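Local coordinates for protein glutathione S-transferase omega-like 2 (PDB 5LKB) that acts as a glutathione-dependent thiol transferase and dehydroascorbate reductase, and reacts with glutathionyl-(hydro)quinones as a Xi-class glutathione transferase, at residues K59-I65 against F186-V190; L290-I295 against W322-Y327. One frame throughout, in Å; residues are numbered along the deposited sequence.

Contact 1: residues K59-I65 against F186-V190; sequences KGLTSVI and FDEFV
Residues 59-65 run from the C-terminal end of helix 47-58 to strand 66-69. Lys59 is the first residue to leave helical phi/psi, and Gly60, at phi/psi 71/34, is the C-prime residue of a Schellman motif; glycine suits it because it adopts positive phi without strain. Thr62 to Val64 then take helical angles, and Leu61 O accepts hydrogen bonds from Val64 N (3.1 Å) and Ile65 N (3.0 Å). Asp187 to Phe189 are in 3-10 conformation, Phe189 N hydrogen-bonded to Phe186 O (2.9 Å), and the chain is extended at Val190. Gly60 CA and Val190 CA approach to 6.1 Å, Val64 CA and Phe189 CA to 6.9 Å.

No direct hydrogen bond joins the segments; mostly apolar side chains meet. Phe186 (chi1 m) offers a flat ring face to Ile65 CD1, 4.1 Å from the centroid, a CH-pi contact. Branched Val64 (chi1 t) touches two partners: CG1 lies 3.6 Å from Phe186 CD1, CG2 3.6 Å from Phe189 O and 4.0 Å from Phe189 CB. Leu61 (mt) brings CD2 to both Phe186 CB (3.6 Å) and Val190 CG1 (3.3 Å). Val190 CG1 also packs on Gly60 O (3.5 Å) and Lys59 O (3.8 Å). A water oxygen lies 2.7 Å from Lys59 NZ, whose hydrogen bond it accepts, and 2.8 Å from Asp187 OD1; NZ also hydrogen-bonds to Thr197 O and His194 O. Leu181 extends the apolar cluster, which packs the helix-to-strand connection of the thioredoxin-like domain against the segment between helices 174-182 and 192-196.

Contact 2: residues L290-I295 against W322-Y327; sequences LYTTVI and WVRNLY
This is a buried helix-helix packing within the all-helical C-terminal domain, between helix 285-304 and helix 317-329. The axes of the two short segments cross at -104°, 10.4 Å apart at closest, wide enough for large side chains to fill the gap. Tyr291 CA and Val323 CA are nearest, at 6.5 Å. There sits Val323, compact and pointing toward the other helix: its CG2 lies 3.7 Å from Tyr291 CD2, 3.8 Å from Val294 CG1 and 4.0 Å from Ile295 CD1. Broad Trp322 (chi1 t) fills one flank, its CH2 3.5 Å from Leu290 CD2 and its CZ3 4.0 Å from Val294 CG2, while NE1 hydrogen-bonds to Asp287 OD1. Tyr291 (chi1 t) reaches along the other helix, CD2 4.0 Å from Leu326 CB and OH 3.4 Å from Tyr327 CD1; that hydroxyl is hydrogen-bonded to Thr337 OG1, so its polarity is met in the core. Ile295 CD1 meets Tyr327 CD1 at 4.0 Å. Two helices thus cross steeply in the buried core of the helical GST C-terminal domain.

Overall arrangement
The two contacts stand in series along the chain, contact 1 closing before contact 2 opens; contact 1 involves the thioredoxin-like part of the glutathione transferase fold, contact 2 the helical domain. Their centres are 24 Å apart and their nearest atoms about 13 Å, so they do not touch. Helix 47-58 connects them: contact 1 begins just beyond its C-terminal end, whereas Tyr291 and Thr292 of contact 2 pack on its Ile54, and Thr292 OG1 also hydrogen-bonds to Pro47 O, beside the nucleophile Cys46. The side chains of Ile295 and Cys46 are about 11 Å apart, which brings contact 2 near the active site, while contact 1 lies away from the annotated glutathione-binding residues.

Contact 1: residues K59-I65 against F186-V190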
ATOM      1  N   LYS A  59     -23.497  -4.921  25.072  1.00 18.18           N
ATOM      2  CA  LYS A  59     -24.001  -5.055  26.435  1.00 18.16           C
ATOM      3  C   LYS A  59     -25.235  -4.202  26.676  1.00 21.87           C
ATOM      4  O   LYS A  59     -25.714  -4.152  27.831  1.00 22.18           O
ATOM      5  CB  LYS A  59     -22.888  -4.745  27.436  1.00 18.74           C
ATOM      6  CG  LYS A  59     -21.805  -5.867  27.557  1.00 19.77           C
ATOM      7  CD  LYS A  59     -22.362  -7.167  28.079  1.00 27.06           C
ATOM      8  CE  LYS A  59     -22.451  -7.104  29.588  1.00 19.35           C
ATOM      9  NZ  LYS A  59     -23.631  -7.930  30.128  1.00 29.37           N
ATOM     10  N   GLY A  60     -25.777  -3.543  25.639  1.00 17.89           N
ATOM     11  CA  GLY A  60     -27.040  -2.828  25.782  1.00 19.13           C
ATOM     12  C   GLY A  60     -27.003  -1.575  26.613  1.00 21.34           C
ATOM     13  O   GLY A  60     -27.972  -1.284  27.337  1.00 21.86           O
ATOM     14  N   LEU A  61     -25.906  -0.844  26.588  1.00 17.57           N
ATOM     15  CA  LEU A  61     -25.635   0.289  27.440  1.00 17.36           C
ATOM     16  C   LEU A  61     -25.699   1.628  26.719  1.00 16.66           C
ATOM     17  O   LEU A  61     -25.275   2.646  27.273  1.00 17.45           O
ATOM     18  CB  LEU A  61     -24.275   0.115  28.150  1.00 19.67           C
ATOM     19  CG  LEU A  61     -24.130  -1.115  28.998  1.00 18.92           C
ATOM     20  CD1 LEU A  61     -22.682  -1.411  29.367  1.00 23.69           C
ATOM     21  CD2 LEU A  61     -24.996  -0.896  30.280  1.00 21.58           C
ATOM     22  N   THR A  62     -26.270   1.691  25.526  1.00 20.23           N
ATOM     23  CA  THR A  62     -26.237   2.950  24.779  1.00 22.54           C
ATOM     24  C   THR A  62     -27.101   4.036  25.408  1.00 19.92           C
ATOM     25  O   THR A  62     -26.757   5.216  25.306  1.00 21.80           O
ATOM     26  CB  THR A  62     -26.630   2.788  23.302  1.00 22.70           C
ATOM     27  OG1 THR A  62     -27.956   2.256  23.179  1.00 23.14           O
ATOM     28  CG2 THR A  62     -25.722   1.831  22.595  1.00 19.00           C
ATOM     29  N   SER A  63     -28.195   3.658  26.085  1.00 23.81           N
ATOM     30  CA  SER A  63     -29.010   4.645  26.769  1.00 26.72           C
ATOM     31  C   SER A  63     -28.571   4.879  28.205  1.00 26.68           C
ATOM     32  O   SER A  63     -29.139   5.744  28.868  1.00 27.35           O
ATOM     33  CB  SER A  63     -30.489   4.197  26.743  1.00 26.03           C
ATOM     34  OG  SER A  63     -30.719   3.111  27.646  1.00 39.60           O
ATOM     35  N   VAL A  64     -27.617   4.105  28.696  1.00 20.86           N
ATOM     36  CA  VAL A  64     -27.118   4.219  30.058  1.00 20.77           C
ATOM     37  C   VAL A  64     -25.903   5.117  30.122  1.00 20.97           C
ATOM     38  O   VAL A  64     -25.704   5.883  31.072  1.00 20.02           O
ATOM     39  CB  VAL A  64     -26.786   2.814  30.568  1.00 21.77           C
ATOM     40  CG1 VAL A  64     -26.223   2.888  32.018  1.00 21.69           C
ATOM     41  CG2 VAL A  64     -27.968   1.918  30.475  1.00 28.57           C
ATOM     42  N   ILE A  65     -25.082   5.047  29.069  1.00 20.16           N
ATOM     43  CA  ILE A  65     -23.823   5.755  28.998  1.00 24.82           C
ATOM     44  C   ILE A  65     -23.819   6.525  27.684  1.00 18.84           C
ATOM     45  O   ILE A  65     -23.782   5.912  26.609  1.00 20.64           O
ATOM     46  CB  ILE A  65     -22.650   4.771  29.068  1.00 21.95           C
ATOM     47  CG1 ILE A  65     -22.686   4.074  30.423  1.00 21.20           C
ATOM     48  CG2 ILE A  65     -21.336   5.486  28.875  1.00 19.46           C
ATOM     49  CD1 ILE A  65     -21.678   2.921  30.574  1.00 22.34           C
ATOM     50  N   PHE A 186     -23.603  -2.416  35.586  1.00 21.84           N
ATOM     51  CA  PHE A 186     -24.721  -1.638  35.070  1.00 20.08           C
ATOM     52  C   PHE A 186     -25.965  -2.506  34.867  1.00 20.67           C
ATOM     53  O   PHE A 186     -26.925  -2.103  34.193  1.00 20.26           O
ATOM     54  CB  PHE A 186     -24.290  -0.874  33.791  1.00 20.32           C
ATOM     55  CG  PHE A 186     -23.359   0.293  34.077  1.00 20.02           C
ATOM     56  CD1 PHE A 186     -23.826   1.545  34.386  1.00 17.95           C
ATOM     57  CD2 PHE A 186     -21.973   0.159  33.881  1.00 20.65           C
ATOM     58  CE1 PHE A 186     -22.928   2.641  34.626  1.00 20.54           C
ATOM     59  CE2 PHE A 186     -21.127   1.179  34.122  1.00 21.72           C
ATOM     60  CZ  PHE A 186     -21.582   2.445  34.458  1.00 18.46           C
ATOM     61  N   ASP A 187     -25.977  -3.706  35.472  1.00 22.78           N
ATOM     62  CA  ASP A 187     -26.992  -4.704  35.159  1.00 24.65           C
ATOM     63  C   ASP A 187     -28.395  -4.235  35.536  1.00 23.45           C
ATOM     64  O   ASP A 187     -29.366  -4.641  34.902  1.00 26.14           O
ATOM     65  CB  ASP A 187     -26.735  -6.016  35.910  1.00 26.20           C
ATOM     66  CG  ASP A 187     -25.637  -6.865  35.298  1.00 32.42           C
ATOM     67  OD1 ASP A 187     -25.069  -6.460  34.254  1.00 27.38           O
ATOM     68  OD2 ASP A 187     -25.343  -7.946  35.866  1.00 29.26           O
ATOM     69  N   GLU A 188     -28.508  -3.394  36.562  1.00 25.78           N
ATOM     70  CA  GLU A 188     -29.811  -2.886  36.978  1.00 24.38           C
ATOM     71  C   GLU A 188     -30.456  -1.998  35.934  1.00 27.09           C
ATOM     72  O   GLU A 188     -31.659  -1.715  36.032  1.00 24.29           O
ATOM     73  CB  GLU A 188     -29.666  -2.024  38.237  1.00 24.47           C
ATOM     74  CG  GLU A 188     -29.112  -2.647  39.494  1.00 34.33           C
ATOM     75  CD  GLU A 188     -28.643  -1.550  40.470  1.00 36.53           C
ATOM     76  OE1 GLU A 188     -27.603  -0.854  40.193  1.00 30.34           O
ATOM     77  OE2 GLU A 188     -29.333  -1.345  41.506  1.00 37.33           O
ATOM     78  N   PHE A 189     -29.703  -1.552  34.926  1.00 24.43           N
ATOM     79  CA  PHE A 189     -30.185  -0.548  33.977  1.00 24.20           C
ATOM     80  C   PHE A 189     -30.335  -1.049  32.540  1.00 24.91           C
ATOM     81  O   PHE A 189     -30.660  -0.250  31.641  1.00 29.63           O
ATOM     82  CB  PHE A 189     -29.287   0.672  34.048  1.00 29.62           C
ATOM     83  CG  PHE A 189     -29.003   1.146  35.473  1.00 28.08           C
ATOM     84  CD1 PHE A 189     -29.972   1.786  36.224  1.00 28.51           C
ATOM     85  CD2 PHE A 189     -27.753   0.952  36.066  1.00 28.15           C
ATOM     86  CE1 PHE A 189     -29.695   2.228  37.526  1.00 26.47           C
ATOM     87  CE2 PHE A 189     -27.472   1.407  37.355  1.00 28.96           C
ATOM     88  CZ  PHE A 189     -28.472   2.022  38.107  1.00 26.68           C
ATOM     89  N   VAL A 190     -30.149  -2.341  32.317  1.00 27.85           N
ATOM     90  CA  VAL A 190     -30.264  -2.932  30.984  1.00 32.94           C
ATOM     91  C   VAL A 190     -31.376  -3.983  30.996  1.00 39.68           C
ATOM     92  O   VAL A 190     -31.865  -4.385  32.050  1.00 35.52           O
ATOM     93  CB  VAL A 190     -28.936  -3.543  30.485  1.00 31.15           C
ATOM     94  CG1 VAL A 190     -27.831  -2.518  30.563  1.00 29.36           C
ATOM     95  CG2 VAL A 190     -28.523  -4.788  31.281  1.00 32.16           C
TER
HETATM   96  O   HOH W   1     -23.199  -7.876  32.800  1.00 23.66           O

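Contact 2: residues L290-I295 against W322-Y327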
ATOM      1  N   LEU A 290      -9.393  -8.117  18.592  1.00 13.88           N
ATOM      2  CA  LEU A 290      -8.723  -8.394  17.311  1.00 13.49           C
ATOM      3  C   LEU A 290      -9.411  -7.626  16.198  1.00 15.49           C
ATOM      4  O   LEU A 290      -8.730  -7.115  15.282  1.00 14.64           O
ATOM      5  CB  LEU A 290      -8.743  -9.883  16.999  1.00 14.07           C
ATOM      6  CG  LEU A 290      -8.107 -10.317  15.662  1.00 14.20           C
ATOM      7  CD1 LEU A 290      -6.667  -9.934  15.658  1.00 15.35           C
ATOM      8  CD2 LEU A 290      -8.258 -11.786  15.452  1.00 16.37           C
ATOM      9  N   TYR A 291     -10.736  -7.576  16.212  1.00 14.08           N
ATOM     10  CA  TYR A 291     -11.506  -6.959  15.119  1.00 13.10           C
ATOM     11  C   TYR A 291     -11.087  -5.511  14.857  1.00 15.89           C
ATOM     12  O   TYR A 291     -11.014  -5.071  13.689  1.00 14.98           O
ATOM     13  CB  TYR A 291     -13.001  -6.948  15.484  1.00 15.42           C
ATOM     14  CG  TYR A 291     -13.908  -6.205  14.503  1.00 12.37           C
ATOM     15  CD1 TYR A 291     -14.150  -4.889  14.687  1.00 13.19           C
ATOM     16  CD2 TYR A 291     -14.474  -6.822  13.410  1.00 15.42           C
ATOM     17  CE1 TYR A 291     -14.941  -4.162  13.844  1.00 14.53           C
ATOM     18  CE2 TYR A 291     -15.300  -6.109  12.532  1.00 14.92           C
ATOM     19  CZ  TYR A 291     -15.552  -4.802  12.765  1.00 13.53           C
ATOM     20  OH  TYR A 291     -16.352  -4.063  11.916  1.00 14.35           O
ATOM     21  N   THR A 292     -10.896  -4.715  15.889  1.00 12.96           N
ATOM     22  CA  THR A 292     -10.688  -3.292  15.660  1.00 12.56           C
ATOM     23  C   THR A 292      -9.399  -3.057  14.863  1.00 14.57           C
ATOM     24  O   THR A 292      -9.311  -2.089  14.109  1.00 13.51           O
ATOM     25  CB  THR A 292     -10.769  -2.483  16.933  1.00 15.08           C
ATOM     26  OG1 THR A 292      -9.728  -2.946  17.797  1.00 15.32           O
ATOM     27  CG2 THR A 292     -12.150  -2.632  17.637  1.00 14.21           C
ATOM     28  N   THR A 293      -8.423  -3.954  14.990  1.00 13.04           N
ATOM     29  CA  THR A 293      -7.230  -3.890  14.154  1.00 13.85           C
ATOM     30  C   THR A 293      -7.519  -4.442  12.771  1.00 12.29           C
ATOM     31  O   THR A 293      -7.119  -3.855  11.742  1.00 13.52           O
ATOM     32  CB  THR A 293      -6.065  -4.633  14.797  1.00 14.17           C
ATOM     33  OG1 THR A 293      -5.760  -4.008  16.053  1.00 13.78           O
ATOM     34  CG2 THR A 293      -4.828  -4.593  13.900  1.00 14.58           C
ATOM     35  N   VAL A 294      -8.065  -5.658  12.709  1.00 11.96           N
ATOM     36  CA  VAL A 294      -8.254  -6.341  11.430  1.00 13.44           C
ATOM     37  C   VAL A 294      -9.140  -5.522  10.491  1.00 13.57           C
ATOM     38  O   VAL A 294      -8.835  -5.421   9.300  1.00 12.94           O
ATOM     39  CB  VAL A 294      -8.782  -7.783  11.599  1.00 15.40           C
ATOM     40  CG1 VAL A 294      -9.010  -8.479  10.221  1.00 14.78           C
ATOM     41  CG2 VAL A 294      -7.788  -8.646  12.370  1.00 15.87           C
ATOM     42  N   ILE A 295     -10.192  -4.857  10.997  1.00 12.77           N
ATOM     43  CA  ILE A 295     -11.080  -4.060  10.143  1.00 13.51           C
ATOM     44  C   ILE A 295     -10.385  -2.838   9.541  1.00 12.55           C
ATOM     45  O   ILE A 295     -10.804  -2.342   8.488  1.00 13.34           O
ATOM     46  CB  ILE A 295     -12.378  -3.683  10.910  1.00 12.04           C
ATOM     47  CG1 ILE A 295     -13.512  -3.405   9.922  1.00 14.19           C
ATOM     48  CG2 ILE A 295     -12.171  -2.533  11.840  1.00 12.69           C
ATOM     49  CD1 ILE A 295     -14.008  -4.590   9.134  1.00 12.81           C
ATOM     50  N   TRP A 322     -13.778 -14.538   9.045  1.00 16.43           N
ATOM     51  CA  TRP A 322     -14.143 -14.171  10.398  1.00 16.17           C
ATOM     52  C   TRP A 322     -14.495 -12.681  10.513  1.00 18.43           C
ATOM     53  O   TRP A 322     -15.474 -12.315  11.174  1.00 17.23           O
ATOM     54  CB  TRP A 322     -12.987 -14.598  11.305  1.00 17.96           C
ATOM     55  CG  TRP A 322     -12.989 -14.015  12.687  1.00 17.43           C
ATOM     56  CD1 TRP A 322     -13.579 -14.544  13.815  1.00 21.24           C
ATOM     57  CD2 TRP A 322     -12.370 -12.802  13.108  1.00 15.18           C
ATOM     58  NE1 TRP A 322     -13.358 -13.720  14.864  1.00 17.35           N
ATOM     59  CE2 TRP A 322     -12.616 -12.643  14.471  1.00 16.66           C
ATOM     60  CE3 TRP A 322     -11.631 -11.810  12.439  1.00 14.73           C
ATOM     61  CZ2 TRP A 322     -12.143 -11.550  15.196  1.00 16.51           C
ATOM     62  CZ3 TRP A 322     -11.157 -10.751  13.128  1.00 16.60           C
ATOM     63  CH2 TRP A 322     -11.423 -10.601  14.496  1.00 18.32           C
ATOM     64  N   VAL A 323     -13.712 -11.785   9.884  1.00 14.73           N
ATOM     65  CA  VAL A 323     -13.951 -10.368  10.097  1.00 14.47           C
ATOM     66  C   VAL A 323     -15.177  -9.925   9.305  1.00 16.45           C
ATOM     67  O   VAL A 323     -15.909  -9.032   9.744  1.00 14.43           O
ATOM     68  CB  VAL A 323     -12.675  -9.542   9.776  1.00 14.02           C
ATOM     69  CG1 VAL A 323     -12.460  -9.365   8.252  1.00 15.84           C
ATOM     70  CG2 VAL A 323     -12.771  -8.164  10.353  1.00 16.78           C
ATOM     71  N   ARG A 324     -15.390 -10.520   8.124  1.00 16.10           N
ATOM     72  CA  ARG A 324     -16.582 -10.215   7.351  1.00 16.21           C
ATOM     73  C   ARG A 324     -17.830 -10.713   8.063  1.00 17.55           C
ATOM     74  O   ARG A 324     -18.850 -10.013   8.051  1.00 17.75           O
ATOM     75  CB  ARG A 324     -16.503 -10.823   5.942  1.00 14.93           C
ATOM     76  CG  ARG A 324     -15.554 -10.021   5.076  1.00 15.76           C
ATOM     77  CD  ARG A 324     -15.482 -10.638   3.692  1.00 16.01           C
ATOM     78  NE  ARG A 324     -14.924 -11.982   3.704  1.00 17.36           N
ATOM     79  CZ  ARG A 324     -15.049 -12.834   2.687  1.00 18.71           C
ATOM     80  NH1 ARG A 324     -15.730 -12.483   1.622  1.00 19.23           N
ATOM     81  NH2 ARG A 324     -14.507 -14.047   2.768  1.00 19.67           N
ATOM     82  N   ASN A 325     -17.755 -11.881   8.716  1.00 15.84           N
ATOM     83  CA  ASN A 325     -18.913 -12.359   9.477  1.00 18.51           C
ATOM     84  C   ASN A 325     -19.267 -11.363  10.581  1.00 18.14           C
ATOM     85  O   ASN A 325     -20.443 -11.017  10.775  1.00 17.04           O
ATOM     86  CB  ASN A 325     -18.641 -13.742  10.083  1.00 19.83           C
ATOM     87  CG  ASN A 325     -19.831 -14.271  10.893  1.00 20.51           C
ATOM     88  OD1 ASN A 325     -20.953 -14.258  10.409  1.00 22.79           O
ATOM     89  ND2 ASN A 325     -19.566 -14.735  12.082  1.00 20.64           N
ATOM     90  N   LEU A 326     -18.257 -10.864  11.312  1.00 17.13           N
ATOM     91  CA  LEU A 326     -18.517  -9.896  12.379  1.00 16.29           C
ATOM     92  C   LEU A 326     -19.077  -8.602  11.816  1.00 17.76           C
ATOM     93  O   LEU A 326     -20.078  -8.065  12.314  1.00 16.44           O
ATOM     94  CB  LEU A 326     -17.273  -9.662  13.223  1.00 15.07           C
ATOM     95  CG  LEU A 326     -16.755 -10.861  13.986  1.00 16.20           C
ATOM     96  CD1 LEU A 326     -15.475 -10.541  14.676  1.00 17.77           C
ATOM     97  CD2 LEU A 326     -17.785 -11.371  15.011  1.00 18.53           C
ATOM     98  N   TYR A 327     -18.436  -8.072  10.777  1.00 14.92           N
ATOM     99  CA  TYR A 327     -18.878  -6.788  10.262  1.00 14.74           C
ATOM    100  C   TYR A 327     -20.294  -6.866   9.722  1.00 19.81           C
ATOM    101  O   TYR A 327     -21.117  -6.017  10.043  1.00 18.29           O
ATOM    102  CB  TYR A 327     -17.911  -6.358   9.130  1.00 14.08           C
ATOM    103  CG  TYR A 327     -18.358  -5.042   8.470  1.00 13.44           C
ATOM    104  CD1 TYR A 327     -17.934  -3.824   8.972  1.00 14.67           C
ATOM    105  CD2 TYR A 327     -19.237  -5.030   7.382  1.00 15.93           C
ATOM    106  CE1 TYR A 327     -18.354  -2.648   8.461  1.00 15.30           C
ATOM    107  CE2 TYR A 327     -19.632  -3.854   6.855  1.00 16.94           C
ATOM    108  CZ  TYR A 327     -19.225  -2.667   7.404  1.00 16.79           C
ATOM    109  OH  TYR A 327     -19.592  -1.487   6.853  1.00 22.65           O
TER